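Local coordinates for protein alpha-fucosidase (Bifidobacterium bifidum, PDB 2EAB) that probably cleaves alpha-1,2-linked L-fucose from glycan ends, this chain being the catalytic part of a longer, calcium-binding protein, at residues K232-L235 against L240-N243; R69-F74 against W401-G406; Q585-A590 against S633-L638. All coordinates share one frame; numbering follows the deposited sequence.

Interaction 1. Residues K232-L235 against L240-N243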
loop_
_atom_site.group_PDB
_atom_site.type_symbol
_atom_site.label_atom_id
_atom_site.label_comp_id
_atom_site.label_asym_id
_atom_site.label_seq_id
_atom_site.Cartn_x
_atom_site.Cartn_y
_atom_site.Cartn_z
ATOM N N LYS A 232 -29.343 -10.914 -1.680
ATOM C CA LYS A 232 -29.419 -9.462 -1.729
ATOM C C LYS A 232 -30.084 -8.918 -0.481
ATOM O O LYS A 232 -30.924 -9.583 0.129
ATOM C CB LYS A 232 -30.164 -8.998 -2.984
ATOM C CG LYS A 232 -31.616 -9.456 -3.058
ATOM C CD LYS A 232 -32.242 -9.155 -4.406
ATOM C CE LYS A 232 -33.691 -9.612 -4.435
ATOM N NZ LYS A 232 -34.281 -9.514 -5.797
ATOM N N GLY A 233 -29.699 -7.708 -0.100
ATOM C CA GLY A 233 -30.261 -7.063 1.075
ATOM C C GLY A 233 -29.646 -5.694 1.254
ATOM O O GLY A 233 -29.075 -5.136 0.312
ATOM N N ALA A 234 -29.763 -5.155 2.463
ATOM C CA ALA A 234 -29.146 -3.879 2.804
ATOM C C ALA A 234 -28.443 -4.022 4.142
ATOM O O ALA A 234 -28.911 -4.754 5.020
ATOM C CB ALA A 234 -30.189 -2.770 2.868
ATOM N N LEU A 235 -27.310 -3.343 4.297
ATOM C CA LEU A 235 -26.633 -3.333 5.586
ATOM C C LEU A 235 -27.520 -2.646 6.608
ATOM O O LEU A 235 -28.089 -1.592 6.336
ATOM C CB LEU A 235 -25.274 -2.635 5.511
ATOM C CG LEU A 235 -24.223 -3.298 4.614
ATOM C CD1 LEU A 235 -22.926 -2.511 4.675
ATOM C CD2 LEU A 235 -23.992 -4.759 4.983
ATOM N N LEU A 240 -26.668 0.545 3.055
ATOM C CA LEU A 240 -25.950 0.191 1.824
ATOM C C LEU A 240 -26.558 -1.065 1.203
ATOM O O LEU A 240 -26.730 -2.071 1.884
ATOM C CB LEU A 240 -24.465 -0.044 2.109
ATOM C CG LEU A 240 -23.559 -0.195 0.884
ATOM C CD1 LEU A 240 -23.321 1.151 0.217
ATOM C CD2 LEU A 240 -22.236 -0.826 1.278
ATOM N N LEU A 241 -26.892 -0.997 -0.082
ATOM C CA LEU A 241 -27.476 -2.138 -0.785
ATOM C C LEU A 241 -26.389 -3.084 -1.242
ATOM O O LEU A 241 -25.333 -2.648 -1.690
ATOM C CB LEU A 241 -28.281 -1.685 -2.002
ATOM C CG LEU A 241 -29.414 -0.688 -1.763
ATOM C CD1 LEU A 241 -30.004 -0.231 -3.085
ATOM C CD2 LEU A 241 -30.493 -1.291 -0.876
ATOM N N TYR A 242 -26.649 -4.381 -1.126
ATOM C CA TYR A 242 -25.713 -5.385 -1.619
ATOM C C TYR A 242 -26.444 -6.489 -2.375
ATOM O O TYR A 242 -27.601 -6.803 -2.081
ATOM C CB TYR A 242 -24.844 -5.956 -0.491
ATOM C CG TYR A 242 -25.599 -6.690 0.598
ATOM C CD1 TYR A 242 -25.877 -8.054 0.486
ATOM C CD2 TYR A 242 -26.014 -6.026 1.752
ATOM C CE1 TYR A 242 -26.567 -8.735 1.490
ATOM C CE2 TYR A 242 -26.699 -6.698 2.759
ATOM C CZ TYR A 242 -26.971 -8.046 2.623
ATOM O OH TYR A 242 -27.651 -8.687 3.632
ATOM N N ASN A 243 -25.750 -7.073 -3.346
ATOM C CA ASN A 243 -26.318 -8.082 -4.224
ATOM C C ASN A 243 -25.186 -8.950 -4.756
ATOM O O ASN A 243 -24.203 -8.437 -5.299
ATOM C CB ASN A 243 -27.075 -7.399 -5.374
ATOM C CG ASN A 243 -27.840 -8.379 -6.258
ATOM O OD1 ASN A 243 -27.249 -9.210 -6.942
ATOM N ND2 ASN A 243 -29.165 -8.256 -6.266
#
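Strand 232-235 runs antiparallel to strand 241-243 at 4.7 Å between axes, with G233 and Y242 as the hydrogen-bonded pair and K232/N243 and A234/L241 as the non-hydrogen-bonded pairs beside it. The motif is a beta hairpin, cut from the nine-stranded antiparallel sheet of the N-terminal beta domain. G233 N gives to Y242 O at 3.0 Å, and Y242 N returns to G233 O at 2.9 Å, nearly straight (174°). Toward the turn, L235 N closes the ladder on L240 O (2.8 Å), in the carbonyl plane.

Y242 has the most surface buried by the contact. Its CG sits between the backbone N and the carbonyl carbon (chi1 63°), which swings the ring back across the neighbouring strand. G233 CA lies over one face, a CH-pi contact at 4.0 Å from the centroid, while L235 N meets the ring near its plane. L235 CD2 touches CE2, and the ring hydroxyl goes on to bond E220. With an alanine here, the G233 backbone would probably lose its ring cover and the E220 carboxylate its hydroxyl mate.

Beyond the ring, L235 and L240 lie side by side, CD1 on CD2 at 3.9 Å. On the face of the sheet away from Y242, A234 CB rests against L241 CD2. There too, N243 points alongside K232, its amide held by Q245 and N301, and ND2 stands 3.5 Å from K232 CB.

Interaction 2. Residues R69-F74 against W401-G406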
loop_
_atom_site.group_PDB
_atom_site.type_symbol
_atom_site.label_atom_id
_atom_site.label_comp_id
_atom_site.label_asym_id
_atom_site.label_seq_id
_atom_site.Cartn_x
_atom_site.Cartn_y
_atom_site.Cartn_z
ATOM N N ARG A 69 -16.414 -30.165 1.798
ATOM C CA ARG A 69 -17.100 -28.879 1.903
ATOM C C ARG A 69 -16.122 -27.767 1.558
ATOM O O ARG A 69 -15.514 -27.140 2.431
ATOM C CB ARG A 69 -17.753 -28.679 3.276
ATOM C CG ARG A 69 -18.656 -27.449 3.339
ATOM C CD ARG A 69 -19.639 -27.531 4.492
ATOM N NE ARG A 69 -20.231 -26.231 4.817
ATOM C CZ ARG A 69 -21.313 -25.716 4.237
ATOM N NH1 ARG A 69 -21.949 -26.371 3.270
ATOM N NH2 ARG A 69 -21.762 -24.529 4.625
ATOM N N GLU A 70 -15.963 -27.559 0.257
ATOM C CA GLU A 70 -15.081 -26.527 -0.254
ATOM C C GLU A 70 -15.608 -25.145 0.119
ATOM O O GLU A 70 -16.822 -24.922 0.192
ATOM C CB GLU A 70 -14.910 -26.681 -1.767
ATOM C CG GLU A 70 -14.162 -25.545 -2.470
ATOM C CD GLU A 70 -12.679 -25.441 -2.106
ATOM O OE1 GLU A 70 -12.347 -25.305 -0.911
ATOM O OE2 GLU A 70 -11.842 -25.467 -3.037
ATOM N N ARG A 71 -14.674 -24.230 0.353
ATOM C CA ARG A 71 -14.981 -22.890 0.820
ATOM C C ARG A 71 -14.094 -21.878 0.107
ATOM O O ARG A 71 -12.874 -22.058 0.022
ATOM C CB ARG A 71 -14.759 -22.811 2.330
ATOM C CG ARG A 71 -15.125 -21.481 2.962
ATOM C CD ARG A 71 -14.862 -21.519 4.449
ATOM N NE ARG A 71 -15.096 -20.214 5.062
ATOM C CZ ARG A 71 -14.950 -19.941 6.356
ATOM N NH1 ARG A 71 -14.560 -20.879 7.214
ATOM N NH2 ARG A 71 -15.193 -18.714 6.799
ATOM N N VAL A 72 -14.728 -20.829 -0.411
ATOM C CA VAL A 72 -14.025 -19.650 -0.905
ATOM C C VAL A 72 -14.584 -18.447 -0.156
ATOM O O VAL A 72 -15.729 -18.049 -0.364
ATOM C CB VAL A 72 -14.196 -19.461 -2.429
ATOM C CG1 VAL A 72 -13.434 -18.226 -2.908
ATOM C CG2 VAL A 72 -13.744 -20.707 -3.182
ATOM N N THR A 73 -13.779 -17.891 0.739
ATOM C CA THR A 73 -14.182 -16.708 1.487
ATOM C C THR A 73 -14.266 -15.534 0.510
ATOM O O THR A 73 -13.384 -15.369 -0.340
ATOM C CB THR A 73 -13.217 -16.473 2.658
ATOM O OG1 THR A 73 -13.289 -17.598 3.549
ATOM C CG2 THR A 73 -13.556 -15.203 3.422
ATOM N N PHE A 74 -15.331 -14.747 0.614
ATOM C CA PHE A 74 -15.690 -13.790 -0.428
ATOM C C PHE A 74 -15.714 -12.351 0.067
ATOM O O PHE A 74 -16.200 -12.075 1.171
ATOM C CB PHE A 74 -17.054 -14.164 -1.027
ATOM C CG PHE A 74 -17.426 -13.357 -2.237
ATOM C CD1 PHE A 74 -16.965 -13.716 -3.498
ATOM C CD2 PHE A 74 -18.220 -12.222 -2.113
ATOM C CE1 PHE A 74 -17.301 -12.964 -4.620
ATOM C CE2 PHE A 74 -18.555 -11.463 -3.229
ATOM C CZ PHE A 74 -18.091 -11.837 -4.486
ATOM N N TRP A 401 -9.078 -8.567 1.146
ATOM C CA TRP A 401 -9.376 -9.914 1.650
ATOM C C TRP A 401 -9.583 -9.929 3.156
ATOM O O TRP A 401 -8.706 -9.514 3.901
ATOM C CB TRP A 401 -8.261 -10.896 1.251
ATOM C CG TRP A 401 -8.082 -10.970 -0.235
ATOM C CD1 TRP A 401 -8.852 -11.677 -1.107
ATOM C CD2 TRP A 401 -7.097 -10.291 -1.027
ATOM N NE1 TRP A 401 -8.404 -11.498 -2.396
ATOM C CE2 TRP A 401 -7.335 -10.642 -2.377
ATOM C CE3 TRP A 401 -6.041 -9.416 -0.729
ATOM C CZ2 TRP A 401 -6.544 -10.164 -3.428
ATOM C CZ3 TRP A 401 -5.261 -8.939 -1.775
ATOM C CH2 TRP A 401 -5.521 -9.311 -3.109
ATOM N N SER A 402 -10.735 -10.425 3.603
ATOM C CA SER A 402 -11.026 -10.518 5.033
ATOM C C SER A 402 -12.042 -11.614 5.294
ATOM O O SER A 402 -12.822 -11.961 4.415
ATOM C CB SER A 402 -11.564 -9.198 5.568
ATOM O OG SER A 402 -12.860 -8.967 5.056
ATOM N N VAL A 403 -12.021 -12.128 6.519
ATOM C CA VAL A 403 -12.984 -13.130 6.970
ATOM C C VAL A 403 -13.866 -12.605 8.106
ATOM O O VAL A 403 -14.950 -13.131 8.347
ATOM C CB VAL A 403 -12.273 -14.447 7.399
ATOM C CG1 VAL A 403 -11.558 -14.287 8.733
ATOM C CG2 VAL A 403 -13.254 -15.614 7.442
ATOM N N THR A 404 -13.396 -11.568 8.788
ATOM C CA THR A 404 -14.093 -11.004 9.939
ATOM C C THR A 404 -15.078 -9.921 9.507
ATOM O O THR A 404 -14.861 -9.236 8.501
ATOM C CB THR A 404 -13.088 -10.414 10.935
ATOM O OG1 THR A 404 -12.231 -9.497 10.246
ATOM C CG2 THR A 404 -12.234 -11.516 11.558
ATOM N N ALA A 405 -16.165 -9.773 10.262
ATOM C CA ALA A 405 -17.136 -8.710 10.008
ATOM C C ALA A 405 -17.880 -8.330 11.273
ATOM O O ALA A 405 -18.132 -9.170 12.136
ATOM C CB ALA A 405 -18.131 -9.124 8.926
ATOM N N GLY A 406 -18.227 -7.053 11.367
ATOM C CA GLY A 406 -19.135 -6.549 12.391
ATOM C C GLY A 406 -19.519 -5.141 11.987
ATOM O O GLY A 406 -18.944 -4.590 11.043
#
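T73 meets V403 and S402 where loop 401-406 passes strand 69-74, and these three residues hold most of the small buried patch. T73 and V403 are closest at the backbone too, with CA to CA 6.7 Å. The methyl of T73 does the touching. With chi1 at -62°, CG2 stands anti to the backbone N and reaches the loop, where it lies 3.5 Å from S402 O and 4.1 Å from V403 CG2. The same rotation puts OG1 beside the backbone N, and that hydroxyl is engaged by W64 and D141 within the beta domain. S402 takes part through its carbonyl; its own hydroxyl turns back to N75.

V403 offers a single branch. CG2 is anti to its backbone N and touches both T73 CG2 and R71 NH2; the R71 and V403 side chains cross at about a right angle, NH2 coming 3.7 Å from CG2. R71 reaches this far because its chain is extended from CG to NE, and salt bridges to D141 through NE and to D43 through NH1 fix the guanidinium. No hydrogen bond crosses the contact, which is van der Waals packing between the N-terminal beta domain and the catalytic domain.

Strand 69-76 lies between strands 59-63 and 140-145 of a seven-stranded antiparallel sheet, and W47 of helix 42-50 touches T73, W401 and V403, packing against both partners of the contact.

Interaction 3. Residues Q585-A590 against S633-L638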
loop_
_atom_site.group_PDB
_atom_site.type_symbol
_atom_site.label_atom_id
_atom_site.label_comp_id
_atom_site.label_asym_id
_atom_site.label_seq_id
_atom_site.Cartn_x
_atom_site.Cartn_y
_atom_site.Cartn_z
ATOM N N GLN A 585 8.953 17.883 2.468
ATOM C CA GLN A 585 8.853 17.076 1.259
ATOM C C GLN A 585 7.681 17.501 0.391
ATOM O O GLN A 585 7.796 17.524 -0.841
ATOM C CB GLN A 585 8.733 15.591 1.583
ATOM C CG GLN A 585 9.137 14.711 0.416
ATOM C CD GLN A 585 10.626 14.794 0.147
ATOM O OE1 GLN A 585 11.432 14.374 0.969
ATOM N NE2 GLN A 585 10.999 15.370 -0.994
ATOM N N MET A 586 6.556 17.825 1.029
ATOM C CA MET A 586 5.378 18.262 0.291
ATOM C C MET A 586 5.657 19.554 -0.467
ATOM O O MET A 586 5.314 19.675 -1.639
ATOM C CB MET A 586 4.176 18.448 1.212
ATOM C CG MET A 586 2.928 18.856 0.451
ATOM S SD MET A 586 1.517 19.178 1.498
ATOM C CE MET A 586 2.086 20.604 2.440
ATOM N N LEU A 587 6.260 20.524 0.210
ATOM C CA LEU A 587 6.582 21.788 -0.448
ATOM C C LEU A 587 7.586 21.578 -1.579
ATOM O O LEU A 587 7.486 22.215 -2.627
ATOM C CB LEU A 587 7.091 22.819 0.563
ATOM C CG LEU A 587 6.068 23.296 1.600
ATOM C CD1 LEU A 587 6.739 24.167 2.647
ATOM C CD2 LEU A 587 4.898 24.039 0.948
ATOM N N ASN A 588 8.533 20.672 -1.362
ATOM C CA ASN A 588 9.504 20.302 -2.384
ATOM C C ASN A 588 8.802 19.738 -3.626
ATOM O O ASN A 588 9.027 20.209 -4.752
ATOM C CB ASN A 588 10.489 19.291 -1.794
ATOM C CG ASN A 588 11.820 19.266 -2.520
ATOM O OD1 ASN A 588 12.003 19.899 -3.563
ATOM N ND2 ASN A 588 12.766 18.529 -1.961
ATOM N N ASP A 589 7.934 18.749 -3.409
ATOM C CA ASP A 589 7.137 18.164 -4.489
ATOM C C ASP A 589 6.239 19.203 -5.163
ATOM O O ASP A 589 6.125 19.218 -6.396
ATOM C CB ASP A 589 6.254 17.016 -3.970
ATOM C CG ASP A 589 7.025 15.731 -3.648
ATOM O OD1 ASP A 589 8.237 15.639 -3.910
ATOM O OD2 ASP A 589 6.382 14.786 -3.135
ATOM N N ALA A 590 5.601 20.056 -4.360
ATOM C CA ALA A 590 4.710 21.089 -4.885
ATOM C C ALA A 590 5.451 22.071 -5.790
ATOM O O ALA A 590 4.950 22.437 -6.854
ATOM C CB ALA A 590 4.021 21.825 -3.746
ATOM N N SER A 633 8.919 28.354 -1.624
ATOM C CA SER A 633 10.378 28.312 -1.456
ATOM C C SER A 633 10.809 28.879 -0.106
ATOM O O SER A 633 11.685 28.323 0.561
ATOM C CB SER A 633 11.090 29.072 -2.578
ATOM O OG SER A 633 10.852 28.461 -3.835
ATOM N N CYS A 634 10.191 29.989 0.292
ATOM C CA CYS A 634 10.504 30.610 1.568
ATOM C C CYS A 634 10.144 29.680 2.725
ATOM O O CYS A 634 10.986 29.381 3.571
ATOM C CB CYS A 634 9.788 31.950 1.701
ATOM S SG CYS A 634 10.055 32.728 3.305
ATOM N N ALA A 635 8.902 29.199 2.739
ATOM C CA ALA A 635 8.435 28.309 3.802
ATOM C C ALA A 635 9.332 27.074 3.920
ATOM O O ALA A 635 9.753 26.702 5.016
ATOM C CB ALA A 635 6.983 27.900 3.564
ATOM N N LYS A 636 9.647 26.462 2.780
ATOM C CA LYS A 636 10.474 25.257 2.750
ATOM C C LYS A 636 11.850 25.512 3.372
ATOM O O LYS A 636 12.362 24.684 4.130
ATOM C CB LYS A 636 10.621 24.772 1.306
ATOM C CG LYS A 636 11.515 23.564 1.117
ATOM C CD LYS A 636 11.465 23.091 -0.322
ATOM C CE LYS A 636 12.571 22.103 -0.623
ATOM N NZ LYS A 636 13.894 22.769 -0.735
ATOM N N SER A 637 12.433 26.671 3.059
ATOM C CA SER A 637 13.772 27.027 3.532
ATOM C C SER A 637 13.832 27.289 5.036
ATOM O O SER A 637 14.915 27.281 5.623
ATOM C CB SER A 637 14.300 28.255 2.777
ATOM O OG SER A 637 13.723 29.456 3.261
ATOM N N LEU A 638 12.677 27.533 5.653
ATOM C CA LEU A 638 12.622 27.906 7.065
ATOM C C LEU A 638 12.358 26.746 8.012
ATOM O O LEU A 638 12.440 26.911 9.230
ATOM C CB LEU A 638 11.581 29.001 7.286
ATOM C CG LEU A 638 11.879 30.361 6.655
ATOM C CD1 LEU A 638 10.647 31.241 6.744
ATOM C CD2 LEU A 638 13.083 31.036 7.305
#
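L587 and K636 mark the nearest approach of two helices, 577-596 and 632-639, whose short segments run roughly antiparallel (149°) with axes 9.4 Å apart. This is helix-on-helix packing in the family 95 catalytic domain, which has an (alpha/alpha)6 barrel fold; the second helix is the shorter one, packed against helix 577-596 at L587 and N588.

Following the second segment, S633 turns its side chain away from the other helix and bonds V604 O through OG. C634 also faces elsewhere, its SG tied to C610 in a disulfide that links this helix to the loop before it.

A635 is the first to touch. Its CB packs on L587 CD1 at 3.9 Å, and L587 CD1 also lies 3.7 Å from the backbone N of K636, so one branch of the leucine rests against the helix surface at two successive residues. CG of L587 lies anti to its carbonyl carbon (chi1 -66°), which directs CD1 at the A635-K636 backbone.

K636 has the largest share of the surface. Its CB meets L587 CB at 4.1 Å, and the chain then runs extended as far as CE, which stands over the flat amide of N588, 3.5 Å from CG; chi4 (-74°) then turns NZ aside. The fit is carbon over a planar group, and no hydrogen bond joins the pair. N588 in turn touches D690, while D589 hydrogen-bonds a tris molecule, probably from the crystallisation liquor, with a weak bond from Q585.

S637 folds its hydroxyl back on its own helix, OG giving to C634 O at 2.8 Å. L638 touches W615, and its backbone N reaches A635 O at 3.1 Å.

Overall arrangement
Interactions 1 and 2 are neighbours, with centres 17 Å apart and nearest atoms about 7 Å apart, though they do not touch. Along the chain the hairpin of interaction 1 is nested inside the long stretch of chain that interaction 2 closes between beta domain and catalytic domain. Both lie in the wider neighbourhood of the bound calcium: the side chain of S402 is about 12 Å from the ion and that of L240 about 14 Å. Interaction 3 comes later in sequence, 46 Å between centres from either, and across the chain's centre from interaction 2. It borders a calcium site known for this protein but without its ion in this chain, the N588 side chain being about 4 Å from that of D690 and about 3 Å from a tris molecule.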